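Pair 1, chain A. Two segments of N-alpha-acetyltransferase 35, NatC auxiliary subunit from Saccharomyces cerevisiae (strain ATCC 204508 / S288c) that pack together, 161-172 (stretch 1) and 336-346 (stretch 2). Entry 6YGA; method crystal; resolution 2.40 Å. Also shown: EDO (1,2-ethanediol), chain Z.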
# COMPACT_ATOMS: atom_id res chain seq x y z
N PHE A 161 18.15 -11.74 5.61
CA PHE A 161 18.24 -10.39 6.15
C PHE A 161 16.95 -9.62 5.92
O PHE A 161 16.52 -8.84 6.78
CB PHE A 161 19.43 -9.66 5.53
CG PHE A 161 19.47 -8.19 5.83
CD1 PHE A 161 19.60 -7.74 7.14
CD2 PHE A 161 19.38 -7.25 4.81
CE1 PHE A 161 19.63 -6.39 7.42
CE2 PHE A 161 19.42 -5.90 5.09
CZ PHE A 161 19.54 -5.47 6.39
N VAL A 162 16.32 -9.82 4.76
CA VAL A 162 15.02 -9.20 4.49
C VAL A 162 13.99 -9.69 5.50
O VAL A 162 13.14 -8.91 5.96
CB VAL A 162 14.59 -9.50 3.04
CG1 VAL A 162 13.18 -8.99 2.78
CG2 VAL A 162 15.57 -8.86 2.07
N GLN A 163 14.07 -10.96 5.89
CA GLN A 163 13.16 -11.48 6.91
C GLN A 163 13.32 -10.74 8.23
O GLN A 163 12.33 -10.44 8.91
CB GLN A 163 13.38 -12.98 7.10
CG GLN A 163 12.28 -13.68 7.85
CD GLN A 163 12.60 -15.14 8.10
OE1 GLN A 163 13.75 -15.49 8.39
NE2 GLN A 163 11.60 -16.00 7.99
N LYS A 164 14.57 -10.45 8.61
CA LYS A 164 14.80 -9.69 9.84
C LYS A 164 14.23 -8.28 9.72
O LYS A 164 13.66 -7.75 10.68
CB LYS A 164 16.29 -9.62 10.16
CG LYS A 164 16.96 -10.98 10.30
CD LYS A 164 18.36 -10.83 10.87
CE LYS A 164 19.08 -12.17 10.94
NZ LYS A 164 20.32 -12.09 11.76
N LEU A 165 14.37 -7.66 8.54
CA LEU A 165 13.83 -6.32 8.33
C LEU A 165 12.31 -6.31 8.48
O LEU A 165 11.75 -5.40 9.11
CB LEU A 165 14.22 -5.81 6.94
CG LEU A 165 15.70 -5.53 6.68
CD1 LEU A 165 15.91 -5.06 5.25
CD2 LEU A 165 16.20 -4.50 7.66
N LEU A 166 11.63 -7.31 7.92
CA LEU A 166 10.18 -7.37 8.02
C LEU A 166 9.72 -7.69 9.44
O LEU A 166 8.61 -7.30 9.83
CB LEU A 166 9.62 -8.41 7.05
CG LEU A 166 9.65 -8.01 5.57
CD1 LEU A 166 9.10 -9.12 4.70
CD2 LEU A 166 8.88 -6.72 5.35
N SER A 167 10.54 -8.39 10.22
CA SER A 167 10.14 -8.73 11.58
C SER A 167 9.97 -7.50 12.46
O SER A 167 9.26 -7.57 13.47
CB SER A 167 11.16 -9.68 12.21
OG SER A 167 12.42 -9.06 12.36
N ALA A 168 10.59 -6.38 12.10
CA ALA A 168 10.45 -5.16 12.89
C ALA A 168 9.07 -4.52 12.74
O ALA A 168 8.75 -3.61 13.52
CB ALA A 168 11.53 -4.16 12.50
N GLY A 169 8.27 -4.95 11.77
CA GLY A 169 6.95 -4.39 11.59
C GLY A 169 6.93 -2.96 11.08
O GLY A 169 5.95 -2.25 11.31
N ILE A 170 7.98 -2.53 10.37
CA ILE A 170 8.03 -1.16 9.89
C ILE A 170 7.00 -0.94 8.79
O ILE A 170 6.18 -0.01 8.86
CB ILE A 170 9.45 -0.82 9.41
CG1 ILE A 170 10.44 -0.84 10.58
CG2 ILE A 170 9.46 0.52 8.70
CD1 ILE A 170 10.02 0.02 11.76
N VAL A 171 7.03 -1.77 7.75
CA VAL A 171 6.08 -1.66 6.65
C VAL A 171 5.08 -2.81 6.70
O VAL A 171 5.12 -3.64 7.61
CB VAL A 171 6.81 -1.62 5.29
CG1 VAL A 171 7.75 -0.43 5.23
CG2 VAL A 171 7.55 -2.92 5.05
N PHE A 172 4.19 -2.87 5.71
CA PHE A 172 3.08 -3.81 5.72
C PHE A 172 3.40 -5.01 4.84
O PHE A 172 3.81 -4.86 3.69
CB PHE A 172 1.80 -3.12 5.23
CG PHE A 172 1.33 -2.01 6.14
CD1 PHE A 172 1.87 -0.74 6.05
CD2 PHE A 172 0.36 -2.26 7.10
CE1 PHE A 172 1.44 0.27 6.90
CE2 PHE A 172 -0.07 -1.25 7.95
CZ PHE A 172 0.47 0.02 7.84
N HIS A 336 12.67 2.82 -2.58
CA HIS A 336 12.76 1.37 -2.54
C HIS A 336 12.35 0.86 -1.17
O HIS A 336 12.59 1.50 -0.14
CB HIS A 336 14.19 0.93 -2.88
CG HIS A 336 14.32 -0.52 -3.21
ND1 HIS A 336 14.38 -1.50 -2.24
CD2 HIS A 336 14.42 -1.16 -4.40
CE1 HIS A 336 14.51 -2.68 -2.82
NE2 HIS A 336 14.53 -2.50 -4.13
N VAL A 337 11.69 -0.31 -1.15
CA VAL A 337 11.11 -0.82 0.09
C VAL A 337 12.20 -1.11 1.12
O VAL A 337 12.00 -0.90 2.32
CB VAL A 337 10.23 -2.05 -0.19
CG1 VAL A 337 11.04 -3.17 -0.84
CG2 VAL A 337 9.55 -2.54 1.08
N ILE A 338 13.36 -1.60 0.68
CA ILE A 338 14.46 -1.85 1.61
C ILE A 338 14.87 -0.56 2.30
O ILE A 338 15.05 -0.51 3.52
CB ILE A 338 15.65 -2.51 0.88
CG1 ILE A 338 15.26 -3.89 0.34
CG2 ILE A 338 16.84 -2.62 1.82
CD1 ILE A 338 14.94 -4.91 1.41
N ALA A 339 15.02 0.52 1.52
CA ALA A 339 15.37 1.81 2.11
C ALA A 339 14.25 2.32 3.02
O ALA A 339 14.52 2.98 4.02
CB ALA A 339 15.67 2.82 1.01
N ARG A 340 13.00 2.01 2.68
CA ARG A 340 11.89 2.49 3.50
C ARG A 340 11.80 1.73 4.81
O ARG A 340 11.41 2.30 5.84
CB ARG A 340 10.58 2.40 2.72
CG ARG A 340 10.50 3.38 1.56
CD ARG A 340 9.09 3.55 1.02
NE ARG A 340 8.62 2.37 0.31
CZ ARG A 340 7.70 1.52 0.78
NH1 ARG A 340 7.16 1.72 1.97
NH2 ARG A 340 7.33 0.48 0.05
N ILE A 341 12.14 0.44 4.81
CA ILE A 341 12.25 -0.28 6.07
C ILE A 341 13.47 0.19 6.84
O ILE A 341 13.46 0.30 8.07
CB ILE A 341 12.31 -1.80 5.83
CG1 ILE A 341 11.08 -2.26 5.05
CG2 ILE A 341 12.42 -2.55 7.15
CD1 ILE A 341 11.12 -3.74 4.67
N LEU A 342 14.56 0.50 6.12
CA LEU A 342 15.83 0.80 6.77
C LEU A 342 15.75 2.09 7.57
O LEU A 342 16.31 2.17 8.68
CB LEU A 342 16.93 0.88 5.72
CG LEU A 342 18.37 0.82 6.24
CD1 LEU A 342 18.60 -0.50 6.96
CD2 LEU A 342 19.35 0.99 5.10
N PHE A 343 15.06 3.10 7.05
CA PHE A 343 15.07 4.41 7.69
C PHE A 343 14.56 4.39 9.13
O PHE A 343 15.29 4.85 10.02
CB PHE A 343 14.29 5.41 6.82
CG PHE A 343 13.87 6.64 7.56
CD1 PHE A 343 14.80 7.61 7.92
CD2 PHE A 343 12.54 6.84 7.90
CE1 PHE A 343 14.40 8.74 8.60
CE2 PHE A 343 12.14 7.97 8.58
CZ PHE A 343 13.07 8.92 8.93
N PRO A 344 13.37 3.86 9.45
CA PRO A 344 12.95 3.88 10.86
C PRO A 344 13.86 3.06 11.76
O PRO A 344 14.07 3.44 12.92
CB PRO A 344 11.52 3.32 10.81
CG PRO A 344 11.07 3.57 9.42
CD PRO A 344 12.29 3.33 8.59
N LEU A 345 14.40 1.94 11.27
CA LEU A 345 15.32 1.15 12.09
C LEU A 345 16.66 1.84 12.26
O LEU A 345 17.29 1.74 13.32
CB LEU A 345 15.51 -0.23 11.47
CG LEU A 345 14.22 -1.05 11.34
CD1 LEU A 345 14.47 -2.35 10.59
CD2 LEU A 345 13.66 -1.31 12.72
N PHE A 346 17.12 2.55 11.22
CA PHE A 346 18.34 3.34 11.31
C PHE A 346 18.14 4.61 12.13
O PHE A 346 19.07 5.07 12.80
CB PHE A 346 18.82 3.69 9.90
CG PHE A 346 20.14 4.40 9.85
CD1 PHE A 346 21.32 3.68 9.84
CD2 PHE A 346 20.20 5.78 9.78
CE1 PHE A 346 22.54 4.33 9.79
CE2 PHE A 346 21.42 6.44 9.73
CZ PHE A 346 22.59 5.70 9.74
C1 EDO Z . 2.54 -2.51 10.71
O1 EDO Z . 3.33 -1.88 9.70
C2 EDO Z . 2.36 -3.99 10.37
O2 EDO Z . 3.64 -4.63 10.37

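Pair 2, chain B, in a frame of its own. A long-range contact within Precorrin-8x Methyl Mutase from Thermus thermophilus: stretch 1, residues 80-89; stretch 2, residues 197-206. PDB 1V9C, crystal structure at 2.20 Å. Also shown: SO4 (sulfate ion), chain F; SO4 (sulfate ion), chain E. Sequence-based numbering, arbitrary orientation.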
# COMPACT_ATOMS: atom_id res chain seq x y z
N LEU B 80 3.42 8.11 2.83
CA LEU B 80 4.51 8.72 3.57
C LEU B 80 4.01 9.53 4.77
O LEU B 80 2.93 10.12 4.73
CB LEU B 80 5.35 9.58 2.64
CG LEU B 80 6.03 8.69 1.60
CD1 LEU B 80 6.46 9.54 0.43
CD2 LEU B 80 7.18 7.96 2.23
N ASN B 81 4.81 9.55 5.82
CA ASN B 81 4.49 10.25 7.05
C ASN B 81 4.96 11.71 7.00
O ASN B 81 6.15 11.98 6.89
CB ASN B 81 5.18 9.53 8.21
CG ASN B 81 4.84 10.11 9.56
OD1 ASN B 81 5.71 10.52 10.31
ND2 ASN B 81 3.56 10.14 9.89
N PRO B 82 4.02 12.67 7.11
CA PRO B 82 4.34 14.11 7.08
C PRO B 82 5.43 14.51 8.06
O PRO B 82 6.35 15.26 7.72
CB PRO B 82 3.00 14.78 7.37
CG PRO B 82 2.00 13.81 6.80
CD PRO B 82 2.56 12.46 7.22
N GLU B 83 5.33 14.01 9.29
CA GLU B 83 6.31 14.29 10.35
C GLU B 83 7.70 13.80 9.96
O GLU B 83 8.71 14.35 10.39
CB GLU B 83 5.90 13.58 11.64
CG GLU B 83 4.43 13.67 11.96
CD GLU B 83 4.06 15.00 12.55
OE1 GLU B 83 2.86 15.36 12.52
OE2 GLU B 83 4.97 15.68 13.07
N ARG B 84 7.77 12.75 9.15
CA ARG B 84 9.06 12.21 8.76
C ARG B 84 9.61 12.96 7.55
O ARG B 84 10.81 13.17 7.43
CB ARG B 84 8.94 10.71 8.52
CG ARG B 84 8.64 9.96 9.83
CD ARG B 84 8.03 8.60 9.61
NE ARG B 84 7.74 7.93 10.87
CZ ARG B 84 7.00 6.83 10.99
NH1 ARG B 84 6.46 6.27 9.91
NH2 ARG B 84 6.80 6.28 12.18
N LEU B 85 8.72 13.36 6.66
CA LEU B 85 9.14 14.12 5.51
C LEU B 85 9.75 15.44 6.04
O LEU B 85 10.70 15.96 5.48
CB LEU B 85 7.93 14.40 4.61
CG LEU B 85 7.36 13.21 3.82
CD1 LEU B 85 6.35 13.70 2.81
CD2 LEU B 85 8.47 12.45 3.11
N ARG B 86 9.21 15.93 7.16
CA ARG B 86 9.66 17.18 7.78
C ARG B 86 11.09 17.19 8.29
O ARG B 86 11.73 18.24 8.31
CB ARG B 86 8.71 17.55 8.93
CG ARG B 86 8.92 18.96 9.50
CD ARG B 86 8.18 19.14 10.82
NE ARG B 86 6.76 18.82 10.71
CZ ARG B 86 5.95 18.67 11.76
NH1 ARG B 86 6.44 18.82 12.98
NH2 ARG B 86 4.68 18.34 11.60
N LEU B 87 11.62 16.05 8.71
CA LEU B 87 12.99 16.01 9.23
C LEU B 87 14.00 16.68 8.30
O LEU B 87 14.75 17.56 8.73
CB LEU B 87 13.40 14.56 9.52
CG LEU B 87 12.96 14.00 10.88
CD1 LEU B 87 11.48 14.30 11.14
CD2 LEU B 87 13.22 12.51 10.93
N PHE B 88 14.05 16.28 7.04
CA PHE B 88 14.98 16.89 6.11
C PHE B 88 14.20 17.56 4.98
O PHE B 88 14.76 17.86 3.93
CB PHE B 88 15.94 15.86 5.52
CG PHE B 88 16.67 15.04 6.55
CD1 PHE B 88 16.08 13.90 7.09
CD2 PHE B 88 17.95 15.41 6.98
CE1 PHE B 88 16.76 13.13 8.05
CE2 PHE B 88 18.63 14.64 7.94
CZ PHE B 88 18.03 13.50 8.47
N GLY B 89 12.91 17.80 5.21
CA GLY B 89 12.07 18.43 4.21
C GLY B 89 12.27 17.88 2.81
O GLY B 89 12.81 18.56 1.94
N LEU B 197 11.40 3.86 2.17
CA LEU B 197 11.68 5.29 2.32
C LEU B 197 11.67 5.64 3.81
O LEU B 197 12.59 6.30 4.29
CB LEU B 197 10.65 6.14 1.56
CG LEU B 197 10.85 6.11 0.03
CD1 LEU B 197 9.67 6.68 -0.73
CD2 LEU B 197 12.11 6.91 -0.27
N HIS B 198 10.66 5.20 4.55
CA HIS B 198 10.64 5.50 5.97
C HIS B 198 11.90 4.98 6.64
O HIS B 198 12.47 5.63 7.51
CB HIS B 198 9.39 4.93 6.63
CG HIS B 198 8.16 5.76 6.41
ND1 HIS B 198 6.89 5.23 6.40
CD2 HIS B 198 8.02 7.08 6.17
CE1 HIS B 198 6.01 6.19 6.17
NE2 HIS B 198 6.67 7.32 6.02
N ALA B 199 12.38 3.81 6.21
CA ALA B 199 13.58 3.25 6.80
C ALA B 199 14.78 4.13 6.46
O ALA B 199 15.64 4.33 7.30
CB ALA B 199 13.82 1.84 6.28
N LEU B 200 14.82 4.65 5.24
CA LEU B 200 15.93 5.50 4.84
C LEU B 200 15.95 6.78 5.64
O LEU B 200 17.01 7.22 6.09
CB LEU B 200 15.87 5.81 3.34
CG LEU B 200 16.20 4.57 2.50
CD1 LEU B 200 16.10 4.87 1.01
CD2 LEU B 200 17.59 4.09 2.88
N ILE B 201 14.78 7.39 5.83
CA ILE B 201 14.69 8.61 6.60
C ILE B 201 15.14 8.41 8.04
O ILE B 201 15.92 9.21 8.56
CB ILE B 201 13.26 9.16 6.60
CG1 ILE B 201 12.91 9.71 5.22
CG2 ILE B 201 13.12 10.23 7.67
CD1 ILE B 201 11.49 10.26 5.10
N ARG B 202 14.66 7.34 8.68
CA ARG B 202 15.03 7.06 10.06
C ARG B 202 16.54 6.83 10.22
O ARG B 202 17.12 7.26 11.20
CB ARG B 202 14.27 5.84 10.58
CG ARG B 202 14.65 5.42 12.00
CD ARG B 202 14.20 6.45 13.01
NE ARG B 202 14.54 6.07 14.38
CZ ARG B 202 14.09 4.99 15.01
NH1 ARG B 202 13.27 4.14 14.39
NH2 ARG B 202 14.47 4.74 16.25
N LEU B 203 17.15 6.14 9.26
CA LEU B 203 18.58 5.88 9.31
C LEU B 203 19.32 7.19 9.17
O LEU B 203 20.33 7.43 9.83
CB LEU B 203 19.01 4.94 8.17
CG LEU B 203 19.02 3.43 8.38
CD1 LEU B 203 19.22 2.74 7.03
CD2 LEU B 203 20.13 3.05 9.34
N ALA B 204 18.82 8.05 8.29
CA ALA B 204 19.43 9.34 8.05
C ALA B 204 19.32 10.20 9.29
O ALA B 204 20.31 10.81 9.72
CB ALA B 204 18.74 10.01 6.89
N ALA B 205 18.13 10.26 9.87
CA ALA B 205 17.89 11.04 11.07
C ALA B 205 18.87 10.60 12.17
O ALA B 205 19.38 11.43 12.93
CB ALA B 205 16.46 10.84 11.54
N ASP B 206 19.13 9.31 12.23
CA ASP B 206 20.04 8.74 13.21
C ASP B 206 21.48 8.72 12.67
O ASP B 206 22.32 7.93 13.12
CB ASP B 206 19.59 7.32 13.57
CG ASP B 206 18.21 7.30 14.23
OD1 ASP B 206 17.64 8.40 14.43
OD2 ASP B 206 17.70 6.20 14.54
S SO4 F . 10.21 5.80 12.66
O1 SO4 F . 9.59 5.96 11.34
O2 SO4 F . 10.74 7.10 13.12
O3 SO4 F . 11.30 4.82 12.56
O4 SO4 F . 9.21 5.31 13.62
S SO4 E . 5.95 1.96 7.81
O1 SO4 E . 5.28 2.70 6.73
O2 SO4 E . 6.15 2.82 8.98
O3 SO4 E . 7.27 1.51 7.33
O4 SO4 E . 5.13 0.80 8.18

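What geometry do the two pairs share? In each, a short helical segment crosses a second helix far away in the sequence, with the N-to-C directions at 56° in pair 1 and 45° in pair 2. The axes come within 10.1 Å and 9.9 Å of each other, and 14 central residues superpose with an RMSD of 0.7 Å. The fit is tightest around Leu A166 and Leu B85 in the first stretch and Arg A340 and Leu B200 in the second, and loosens toward Pro A344 and Ala B204, in the region where the helix of pair 1 is kinked and Pro A344 N makes no bond to the turn before.

Which residue sits at the centre of both contacts? Ile A341 and Ile B201 match, and their side-chain centres fall only 0.7 Å apart, with the same m and t rotamers. Each lies against the backbone of the first helix: Ile A341 CG2 is 3.5 Å from Leu A165 O, and Ile B201 CG2 is 3.7 Å from Arg B84 O. Each also meets a leucine that the two pairs share, Leu A166 CD2 lying 3.8 Å from Ile A341 CD1 and Leu B85 CD2 4.2 Å from Ile B201 CD1. In both leucines the end of the side chain comes nearer to the partner than the CA-to-CB direction suggests.

How is the space at the start of the contact filled? Pair 1 uses hydrocarbon alone: Ile A338 CD1 lies 4.1 Å from Val A162 CG2 and 4.0 Å from Leu A165 CD1. The matching residues of pair 2 are His B198, Asn B81 and Arg B84, and they add polar contacts. The backbone Asn B81 N donates a hydrogen bond to His B198 NE2 at 2.9 Å, whereas no hydrogen bond crosses pair 1. With NE2 accepting, His B198 ND1 donates to O1 of the chain E sulfate at 3.0 Å. Arg B84 lies over one face of the imidazole, its CD 4.2 Å from the ring centroid in an off-centre CH-pi contact, so its aliphatic part still packs where Leu A165 does.

How does each pair close the far end? Ala A168 matches Leu B87, and Leu A345 matches Ala B205, so the large and small side chains trade places across the interface. Ala A168 CB touches Leu A345 CD2 at 3.6 Å, while Leu B87 CD2 touches Ala B205 CB at 3.7 Å; in each case a leucine reaches across to an alanine. Beyond this the solutions part. Gly A169 matches Phe B88, whose ring reaches the second helix with its edge toward Ala B205 N, CE1 lying 3.9 Å from Ala B204 CB and CZ 3.5 Å from Ala B205 N. The glycine can make no such contact. In pair 1 the chain turns there, and Ile A170, which has no counterpart in pair 2, points inward instead, placing CG2 3.5 Å from Pro A344 CG and CG1 3.9 Å from Leu A345 CG.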